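PDB 3PNZ: phosphotriesterase family protein from Listeria monocytogenes serotype 4b str. H7858, which probably hydrolyses phosphorylated sugar lactones as a zinc-dependent lactonase of the amidohydrolase fold. Local coordinates for residues A[26-38]-A[96-108]. Residues are numbered along the deposited sequence; the frame is centred on the assembly and turned at random.
Sequences VCVPAYWQERDAD and NKSFLWDGKIKPE. With PO4 (phosphate ion), chain K.
Tyr31 lies with one face against the rim of Phe99, an edge-to-face pair with ring centroids 5.1 Å apart and planes at 70°. Its CG stands anti to the backbone N (chi1 177°), which sends the ring across the 3-10 segment 98-102, where Tyr31 CD1 comes within 3.2 Å of Phe99 O. Phe99 CE1 also touches Trp32 CZ2 at 3.6 Å, completing a three-ring aromatic cluster, while Leu100 CD2 packs against Tyr31 CB. Against the opposite face of Tyr31 lies the guanidinium of Arg35, NH1 offset toward the ring's rim; NH1 bonds the Tyr31 carbonyl on a lone pair and Arg35 NH2 makes a salt bridge to Asp102 OD2 at 3.1 Å. That bond is nearly straight and in the guanidinium plane, but meets the carboxylate from above its own plane. Further along, the extended Glu34 side chain takes the N-H of Lys104 on the syn lone pair of OE2 (Lys104 N to Glu34 OE2 2.8 Å, 174°). One water joins Glu34 OE1, Arg35 NH1 and Asp102 OD2, probably easing the proximity of the two carboxylates. A second water links Tyr31 N to Leu100 O. Gly103 CA passes 4.0 Å from the Ala30 methyl CB. Another water connects Trp32 NE1 to Lys97 NZ, which grips two oxygens of a phosphate ion, probably from the crystallisation liquor; Asn96 ND2 also binds it. The Leu100 side chain lies about 8 Å from a bound zinc ion. The contact joins loops following strands 19-23 and 88-92 at the C-terminal mouth of the TIM barrel, the rim that surrounds the binuclear zinc site of phosphotriesterase-family amidohydrolases.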
ATOM      1  N   VAL A  26      -7.449   9.396  -4.189  1.00 23.02           N
ATOM      2  CA  VAL A  26      -7.983   9.909  -5.445  1.00 22.66           C
ATOM      3  C   VAL A  26      -7.251   9.214  -6.578  1.00 24.35           C
ATOM      4  O   VAL A  26      -6.029   9.339  -6.708  1.00 25.54           O
ATOM      5  CB  VAL A  26      -7.781  11.442  -5.583  1.00 22.17           C
ATOM      6  CG1 VAL A  26      -8.451  11.956  -6.858  1.00 23.20           C
ATOM      7  CG2 VAL A  26      -8.334  12.163  -4.366  1.00 23.11           C
ATOM      8  N   CYS A  27      -7.985   8.467  -7.395  1.00 23.31           N
ATOM      9  CA  CYS A  27      -7.347   7.721  -8.468  1.00 23.83           C
ATOM     10  C   CYS A  27      -8.341   7.348  -9.552  1.00 26.37           C
ATOM     11  O   CYS A  27      -9.514   7.093  -9.274  1.00 25.91           O
ATOM     12  CB  CYS A  27      -6.648   6.470  -7.924  1.00 23.76           C
ATOM     13  SG  CYS A  27      -7.699   5.407  -6.901  1.00 28.55           S
ATOM     14  N   VAL A  28      -7.858   7.314 -10.788  1.00 23.33           N
ATOM     15  CA  VAL A  28      -8.689   6.989 -11.941  1.00 24.18           C
ATOM     16  C   VAL A  28      -7.941   5.986 -12.824  1.00 24.41           C
ATOM     17  O   VAL A  28      -7.421   6.337 -13.880  1.00 25.41           O
ATOM     18  CB  VAL A  28      -9.041   8.260 -12.744  1.00 26.06           C
ATOM     19  CG1 VAL A  28     -10.085   7.948 -13.831  1.00 26.51           C
ATOM     20  CG2 VAL A  28      -9.546   9.345 -11.815  1.00 27.04           C
ATOM     21  N   PRO A  29      -7.865   4.724 -12.371  1.00 21.55           N
ATOM     22  CA  PRO A  29      -7.123   3.657 -13.052  1.00 21.98           C
ATOM     23  C   PRO A  29      -7.533   3.539 -14.518  1.00 26.68           C
ATOM     24  O   PRO A  29      -8.717   3.358 -14.790  1.00 25.55           O
ATOM     25  CB  PRO A  29      -7.555   2.388 -12.305  1.00 26.17           C
ATOM     26  CG  PRO A  29      -8.089   2.840 -11.007  1.00 29.55           C
ATOM     27  CD  PRO A  29      -8.531   4.268 -11.138  1.00 22.87           C
ATOM     28  N   ALA A  30      -6.582   3.642 -15.439  1.00 24.89           N
ATOM     29  CA  ALA A  30      -6.908   3.616 -16.863  1.00 27.90           C
ATOM     30  C   ALA A  30      -7.652   2.342 -17.237  1.00 30.20           C
ATOM     31  O   ALA A  30      -8.682   2.384 -17.905  1.00 30.83           O
ATOM     32  CB  ALA A  30      -5.648   3.749 -17.699  1.00 26.15           C
ATOM     33  N   TYR A  31      -7.116   1.211 -16.799  1.00 26.10           N
ATOM     34  CA  TYR A  31      -7.702  -0.083 -17.120  1.00 26.95           C
ATOM     35  C   TYR A  31      -9.194  -0.133 -16.778  1.00 28.83           C
ATOM     36  O   TYR A  31     -10.002  -0.639 -17.561  1.00 30.65           O
ATOM     37  CB  TYR A  31      -6.939  -1.197 -16.403  1.00 27.28           C
ATOM     38  CG  TYR A  31      -7.533  -2.561 -16.621  1.00 26.99           C
ATOM     39  CD1 TYR A  31      -7.089  -3.376 -17.652  1.00 29.85           C
ATOM     40  CD2 TYR A  31      -8.558  -3.028 -15.808  1.00 28.63           C
ATOM     41  CE1 TYR A  31      -7.638  -4.627 -17.858  1.00 32.95           C
ATOM     42  CE2 TYR A  31      -9.110  -4.270 -16.008  1.00 30.08           C
ATOM     43  CZ  TYR A  31      -8.650  -5.066 -17.033  1.00 32.73           C
ATOM     44  OH  TYR A  31      -9.200  -6.313 -17.231  1.00 35.23           O
ATOM     45  N   TRP A  32      -9.560   0.403 -15.617  1.00 26.59           N
ATOM     46  CA  TRP A  32     -10.955   0.374 -15.182  1.00 26.19           C
ATOM     47  C   TRP A  32     -11.805   1.459 -15.846  1.00 28.71           C
ATOM     48  O   TRP A  32     -12.955   1.213 -16.221  1.00 30.61           O
ATOM     49  CB  TRP A  32     -11.047   0.459 -13.656  1.00 27.15           C
ATOM     50  CG  TRP A  32     -10.524  -0.773 -12.978  1.00 25.92           C
ATOM     51  CD1 TRP A  32      -9.520  -0.845 -12.050  1.00 27.70           C
ATOM     52  CD2 TRP A  32     -10.978  -2.116 -13.180  1.00 26.47           C
ATOM     53  NE1 TRP A  32      -9.324  -2.152 -11.665  1.00 26.69           N
ATOM     54  CE2 TRP A  32     -10.208  -2.950 -12.343  1.00 27.12           C
ATOM     55  CE3 TRP A  32     -11.965  -2.693 -13.988  1.00 28.42           C
ATOM     56  CZ2 TRP A  32     -10.394  -4.329 -12.289  1.00 30.33           C
ATOM     57  CZ3 TRP A  32     -12.146  -4.068 -13.935  1.00 33.29           C
ATOM     58  CH2 TRP A  32     -11.363  -4.868 -13.094  1.00 31.85           C
ATOM     59  N   GLN A  33     -11.230   2.650 -15.994  1.00 28.96           N
ATOM     60  CA  GLN A  33     -11.901   3.748 -16.680  1.00 32.90           C
ATOM     61  C   GLN A  33     -12.301   3.334 -18.099  1.00 32.26           C
ATOM     62  O   GLN A  33     -13.406   3.623 -18.560  1.00 29.68           O
ATOM     63  CB  GLN A  33     -10.976   4.966 -16.742  1.00 32.14           C
ATOM     64  CG  GLN A  33     -11.632   6.222 -17.292  1.00 36.74           C
ATOM     65  CD  GLN A  33     -10.634   7.337 -17.525  1.00 40.20           C
ATOM     66  OE1 GLN A  33      -9.510   7.097 -17.975  1.00 45.07           O
ATOM     67  NE2 GLN A  33     -11.038   8.565 -17.225  1.00 46.52           N
ATOM     68  N   GLU A  34     -11.394   2.653 -18.785  1.00 28.37           N
ATOM     69  CA  GLU A  34     -11.650   2.217 -20.151  1.00 30.46           C
ATOM     70  C   GLU A  34     -12.759   1.172 -20.212  1.00 35.33           C
ATOM     71  O   GLU A  34     -13.366   0.973 -21.264  1.00 34.18           O
ATOM     72  CB  GLU A  34     -10.366   1.688 -20.794  1.00 29.78           C
ATOM     73  CG  GLU A  34      -9.333   2.789 -21.048  1.00 32.48           C
ATOM     74  CD  GLU A  34      -7.956   2.253 -21.390  1.00 32.41           C
ATOM     75  OE1 GLU A  34      -7.869   1.158 -21.981  1.00 37.03           O
ATOM     76  OE2 GLU A  34      -6.956   2.936 -21.069  1.00 33.31           O
ATOM     77  N   ARG A  35     -13.029   0.515 -19.086  1.00 34.19           N
ATOM     78  CA  ARG A  35     -14.052  -0.531 -19.035  1.00 33.44           C
ATOM     79  C   ARG A  35     -15.321  -0.070 -18.335  1.00 32.62           C
ATOM     80  O   ARG A  35     -16.188  -0.881 -18.001  1.00 33.67           O
ATOM     81  CB  ARG A  35     -13.505  -1.788 -18.362  1.00 30.41           C
ATOM     82  CG  ARG A  35     -12.594  -2.578 -19.276  1.00 34.51           C
ATOM     83  CD  ARG A  35     -11.755  -3.593 -18.535  1.00 34.39           C
ATOM     84  NE  ARG A  35     -10.886  -4.293 -19.472  1.00 32.16           N
ATOM     85  CZ  ARG A  35      -9.851  -3.728 -20.082  1.00 37.12           C
ATOM     86  NH1 ARG A  35      -9.554  -2.452 -19.848  1.00 33.06           N
ATOM     87  NH2 ARG A  35      -9.113  -4.435 -20.925  1.00 35.57           N
ATOM     88  N   ASP A  36     -15.414   1.233 -18.113  1.00 31.22           N
ATOM     89  CA  ASP A  36     -16.584   1.836 -17.494  1.00 35.01           C
ATOM     90  C   ASP A  36     -16.879   1.280 -16.105  1.00 34.76           C
ATOM     91  O   ASP A  36     -18.014   1.356 -15.639  1.00 32.05           O
ATOM     92  CB  ASP A  36     -17.809   1.667 -18.398  1.00 41.95           C
ATOM     93  CG  ASP A  36     -17.677   2.427 -19.702  1.00 47.36           C
ATOM     94  OD1 ASP A  36     -17.412   3.647 -19.655  1.00 51.73           O
ATOM     95  OD2 ASP A  36     -17.840   1.803 -20.774  1.00 52.42           O
ATOM     96  N   ALA A  37     -15.860   0.731 -15.442  1.00 31.23           N
ATOM     97  CA  ALA A  37     -16.010   0.272 -14.061  1.00 30.95           C
ATOM     98  C   ALA A  37     -15.955   1.465 -13.103  1.00 29.69           C
ATOM     99  O   ALA A  37     -14.975   1.661 -12.369  1.00 25.83           O
ATOM    100  CB  ALA A  37     -14.941  -0.757 -13.719  1.00 26.38           C
ATOM    101  N   ASP A  38     -17.019   2.260 -13.109  1.00 28.70           N
ATOM    102  CA  ASP A  38     -17.039   3.537 -12.398  1.00 28.26           C
ATOM    103  C   ASP A  38     -16.781   3.442 -10.894  1.00 26.94           C
ATOM    104  O   ASP A  38     -16.247   4.371 -10.295  1.00 26.71           O
ATOM    105  CB  ASP A  38     -18.364   4.260 -12.633  1.00 30.47           C
ATOM    106  CG  ASP A  38     -18.326   5.700 -12.163  1.00 33.43           C
ATOM    107  OD1 ASP A  38     -17.670   6.522 -12.844  1.00 39.00           O
ATOM    108  OD2 ASP A  38     -18.946   6.015 -11.120  1.00 34.39           O
ATOM    109  N   ASN A  96       1.603  -1.578  -9.714  1.00 26.41           N
ATOM    110  CA  ASN A  96       0.569  -2.225  -8.886  1.00 26.15           C
ATOM    111  C   ASN A  96       0.310  -3.693  -9.238  1.00 28.02           C
ATOM    112  O   ASN A  96       0.353  -4.550  -8.355  1.00 28.94           O
ATOM    113  CB  ASN A  96      -0.735  -1.411  -8.914  1.00 24.80           C
ATOM    114  CG  ASN A  96      -1.837  -1.988  -8.006  1.00 26.50           C
ATOM    115  OD1 ASN A  96      -2.878  -1.356  -7.820  1.00 30.43           O
ATOM    116  ND2 ASN A  96      -1.614  -3.172  -7.448  1.00 28.76           N
ATOM    117  N   LYS A  97       0.039  -3.985 -10.513  1.00 26.88           N
ATOM    118  CA  LYS A  97      -0.288  -5.348 -10.960  1.00 25.20           C
ATOM    119  C   LYS A  97      -0.461  -5.409 -12.488  1.00 24.45           C
ATOM    120  O   LYS A  97      -1.034  -4.497 -13.078  1.00 25.98           O
ATOM    121  CB  LYS A  97      -1.552  -5.872 -10.257  1.00 24.82           C
ATOM    122  CG  LYS A  97      -2.757  -4.936 -10.324  1.00 27.09           C
ATOM    123  CD  LYS A  97      -3.792  -5.334  -9.286  1.00 29.81           C
ATOM    124  CE  LYS A  97      -4.955  -4.367  -9.239  1.00 27.93           C
ATOM    125  NZ  LYS A  97      -5.833  -4.635  -8.051  1.00 30.81           N
ATOM    126  N   SER A  98       0.008  -6.487 -13.112  1.00 25.41           N
ATOM    127  CA  SER A  98       0.175  -6.522 -14.568  1.00 25.60           C
ATOM    128  C   SER A  98      -1.102  -6.474 -15.404  1.00 26.75           C
ATOM    129  O   SER A  98      -1.053  -6.043 -16.556  1.00 25.36           O
ATOM    130  CB  SER A  98       1.025  -7.715 -15.010  1.00 26.82           C
ATOM    131  OG  SER A  98       0.325  -8.936 -14.828  1.00 27.71           O
ATOM    132  N   PHE A  99      -2.237  -6.900 -14.858  1.00 27.53           N
ATOM    133  CA  PHE A  99      -3.466  -6.838 -15.650  1.00 26.92           C
ATOM    134  C   PHE A  99      -3.857  -5.393 -15.967  1.00 30.15           C
ATOM    135  O   PHE A  99      -4.480  -5.122 -16.993  1.00 28.14           O
ATOM    136  CB  PHE A  99      -4.622  -7.667 -15.040  1.00 28.88           C
ATOM    137  CG  PHE A  99      -5.398  -6.973 -13.938  1.00 28.48           C
ATOM    138  CD1 PHE A  99      -6.272  -5.930 -14.220  1.00 29.30           C
ATOM    139  CD2 PHE A  99      -5.302  -7.414 -12.624  1.00 27.94           C
ATOM    140  CE1 PHE A  99      -7.004  -5.311 -13.209  1.00 30.84           C
ATOM    141  CE2 PHE A  99      -6.032  -6.798 -11.606  1.00 28.03           C
ATOM    142  CZ  PHE A  99      -6.882  -5.748 -11.901  1.00 30.54           C
ATOM    143  N   LEU A 100      -3.449  -4.462 -15.109  1.00 24.07           N
ATOM    144  CA  LEU A 100      -3.699  -3.039 -15.341  1.00 23.97           C
ATOM    145  C   LEU A 100      -2.928  -2.494 -16.536  1.00 23.99           C
ATOM    146  O   LEU A 100      -3.245  -1.419 -17.048  1.00 26.20           O
ATOM    147  CB  LEU A 100      -3.290  -2.222 -14.114  1.00 26.82           C
ATOM    148  CG  LEU A 100      -4.060  -2.474 -12.825  1.00 25.47           C
ATOM    149  CD1 LEU A 100      -3.354  -1.757 -11.678  1.00 26.90           C
ATOM    150  CD2 LEU A 100      -5.499  -2.001 -12.990  1.00 28.93           C
ATOM    151  N   TRP A 101      -1.902  -3.215 -16.964  1.00 21.99           N
ATOM    152  CA  TRP A 101      -0.960  -2.664 -17.938  1.00 23.13           C
ATOM    153  C   TRP A 101      -1.533  -2.557 -19.349  1.00 27.62           C
ATOM    154  O   TRP A 101      -0.895  -1.999 -20.244  1.00 25.56           O
ATOM    155  CB  TRP A 101       0.352  -3.451 -17.928  1.00 23.99           C
ATOM    156  CG  TRP A 101       1.025  -3.379 -16.593  1.00 23.25           C
ATOM    157  CD1 TRP A 101       0.694  -2.547 -15.556  1.00 25.42           C
ATOM    158  CD2 TRP A 101       2.139  -4.154 -16.145  1.00 23.04           C
ATOM    159  NE1 TRP A 101       1.530  -2.767 -14.488  1.00 22.81           N
ATOM    160  CE2 TRP A 101       2.424  -3.752 -14.822  1.00 21.01           C
ATOM    161  CE3 TRP A 101       2.915  -5.160 -16.725  1.00 23.99           C
ATOM    162  CZ2 TRP A 101       3.457  -4.315 -14.077  1.00 25.15           C
ATOM    163  CZ3 TRP A 101       3.948  -5.719 -15.982  1.00 26.58           C
ATOM    164  CH2 TRP A 101       4.207  -5.292 -14.673  1.00 24.11           C
ATOM    165  N   ASP A 102      -2.739  -3.079 -19.540  1.00 28.86           N
ATOM    166  CA  ASP A 102      -3.429  -2.933 -20.816  1.00 30.76           C
ATOM    167  C   ASP A 102      -3.891  -1.487 -20.983  1.00 32.03           C
ATOM    168  O   ASP A 102      -4.125  -1.026 -22.101  1.00 31.51           O
ATOM    169  CB  ASP A 102      -4.624  -3.882 -20.891  1.00 32.13           C
ATOM    170  CG  ASP A 102      -5.382  -3.766 -22.205  1.00 40.68           C
ATOM    171  OD1 ASP A 102      -4.838  -4.187 -23.251  1.00 40.77           O
ATOM    172  OD2 ASP A 102      -6.528  -3.261 -22.188  1.00 38.45           O
ATOM    173  N   GLY A 103      -4.016  -0.781 -19.861  1.00 27.39           N
ATOM    174  CA  GLY A 103      -4.472   0.597 -19.859  1.00 28.00           C
ATOM    175  C   GLY A 103      -3.591   1.531 -20.668  1.00 28.61           C
ATOM    176  O   GLY A 103      -2.381   1.324 -20.788  1.00 27.63           O
ATOM    177  N   LYS A 104      -4.209   2.564 -21.229  1.00 26.52           N
ATOM    178  CA  LYS A 104      -3.478   3.560 -22.004  1.00 32.17           C
ATOM    179  C   LYS A 104      -2.682   4.532 -21.134  1.00 32.51           C
ATOM    180  O   LYS A 104      -3.128   4.952 -20.065  1.00 30.25           O
ATOM    181  CB  LYS A 104      -4.432   4.329 -22.921  1.00 32.68           C
ATOM    182  CG  LYS A 104      -4.930   3.511 -24.096  1.00 35.94           C
ATOM    183  CD  LYS A 104      -5.889   4.314 -24.957  1.00 44.68           C
ATOM    184  CE  LYS A 104      -6.334   3.514 -26.171  1.00 53.57           C
ATOM    185  NZ  LYS A 104      -7.271   4.291 -27.029  1.00 60.78           N
ATOM    186  N   ILE A 105      -1.495   4.881 -21.608  1.00 30.99           N
ATOM    187  CA  ILE A 105      -0.658   5.856 -20.931  1.00 30.86           C
ATOM    188  C   ILE A 105      -1.201   7.256 -21.166  1.00 32.99           C
ATOM    189  O   ILE A 105      -1.416   7.664 -22.311  1.00 33.27           O
ATOM    190  CB  ILE A 105       0.790   5.753 -21.421  1.00 30.72           C
ATOM    191  CG1 ILE A 105       1.391   4.425 -20.954  1.00 31.38           C
ATOM    192  CG2 ILE A 105       1.615   6.945 -20.932  1.00 32.40           C
ATOM    193  CD1 ILE A 105       2.750   4.132 -21.531  1.00 37.28           C
ATOM    194  N   LYS A 106      -1.443   7.982 -20.080  1.00 31.05           N
ATOM    195  CA  LYS A 106      -1.995   9.327 -20.182  1.00 35.65           C
ATOM    196  C   LYS A 106      -0.953  10.288 -20.753  1.00 36.02           C
ATOM    197  O   LYS A 106       0.250  10.026 -20.679  1.00 33.94           O
ATOM    198  CB  LYS A 106      -2.513   9.813 -18.826  1.00 34.39           C
ATOM    199  CG  LYS A 106      -1.472   9.832 -17.717  1.00 38.29           C
ATOM    200  CD  LYS A 106      -2.109  10.206 -16.389  1.00 39.28           C
ATOM    201  CE  LYS A 106      -1.083  10.305 -15.268  1.00 36.51           C
ATOM    202  NZ  LYS A 106      -1.744  10.614 -13.961  1.00 34.75           N
ATOM    203  N   PRO A 107      -1.417  11.401 -21.339  1.00 41.58           N
ATOM    204  CA  PRO A 107      -0.523  12.353 -22.007  1.00 41.20           C
ATOM    205  C   PRO A 107       0.559  12.889 -21.076  1.00 39.33           C
ATOM    206  O   PRO A 107       1.691  13.089 -21.514  1.00 40.61           O
ATOM    207  CB  PRO A 107      -1.465  13.489 -22.417  1.00 44.34           C
ATOM    208  CG  PRO A 107      -2.808  12.850 -22.514  1.00 44.19           C
ATOM    209  CD  PRO A 107      -2.830  11.809 -21.435  1.00 43.00           C
ATOM    210  N   GLU A 108       0.210  13.111 -19.814  1.00 38.01           N
ATOM    211  CA  GLU A 108       1.139  13.686 -18.847  1.00 39.87           C
ATOM    212  C   GLU A 108       2.340  12.790 -18.548  1.00 39.12           C
ATOM    213  O   GLU A 108       3.378  13.266 -18.089  1.00 39.67           O
ATOM    214  CB  GLU A 108       0.418  14.025 -17.540  1.00 42.21           C
ATOM    215  CG  GLU A 108      -0.625  15.130 -17.655  1.00 48.21           C
ATOM    216  CD  GLU A 108      -1.985  14.625 -18.105  1.00 51.56           C
ATOM    217  OE1 GLU A 108      -2.106  13.420 -18.419  1.00 45.20           O
ATOM    218  OE2 GLU A 108      -2.937  15.435 -18.141  1.00 54.13           O
TER
HETATM  219  P   PO4 K 335      -5.296  -2.811  -5.518  0.51 29.55           P
HETATM  220  O1  PO4 K 335      -5.187  -1.428  -6.121  0.52 27.87           O
HETATM  221  O2  PO4 K 335      -4.196  -3.668  -6.089  0.79 27.70           O
HETATM  222  O3  PO4 K 335      -5.138  -2.775  -4.025  0.96 25.28           O
HETATM  223  O4  PO4 K 335      -6.659  -3.392  -5.801  0.43 28.53           O
HETATM  224  O   HOH W   1      -4.427   0.987 -15.927  1.00 25.78           O
HETATM  225  O   HOH W   2      -8.334  -3.154  -9.052  1.00 30.22           O
HETATM  226  O   HOH W   3      -7.309  -1.128 -20.814  1.00 34.54           O
HETATM  227  O   HOH W   4      -5.870   0.360 -23.739  1.00 37.95           O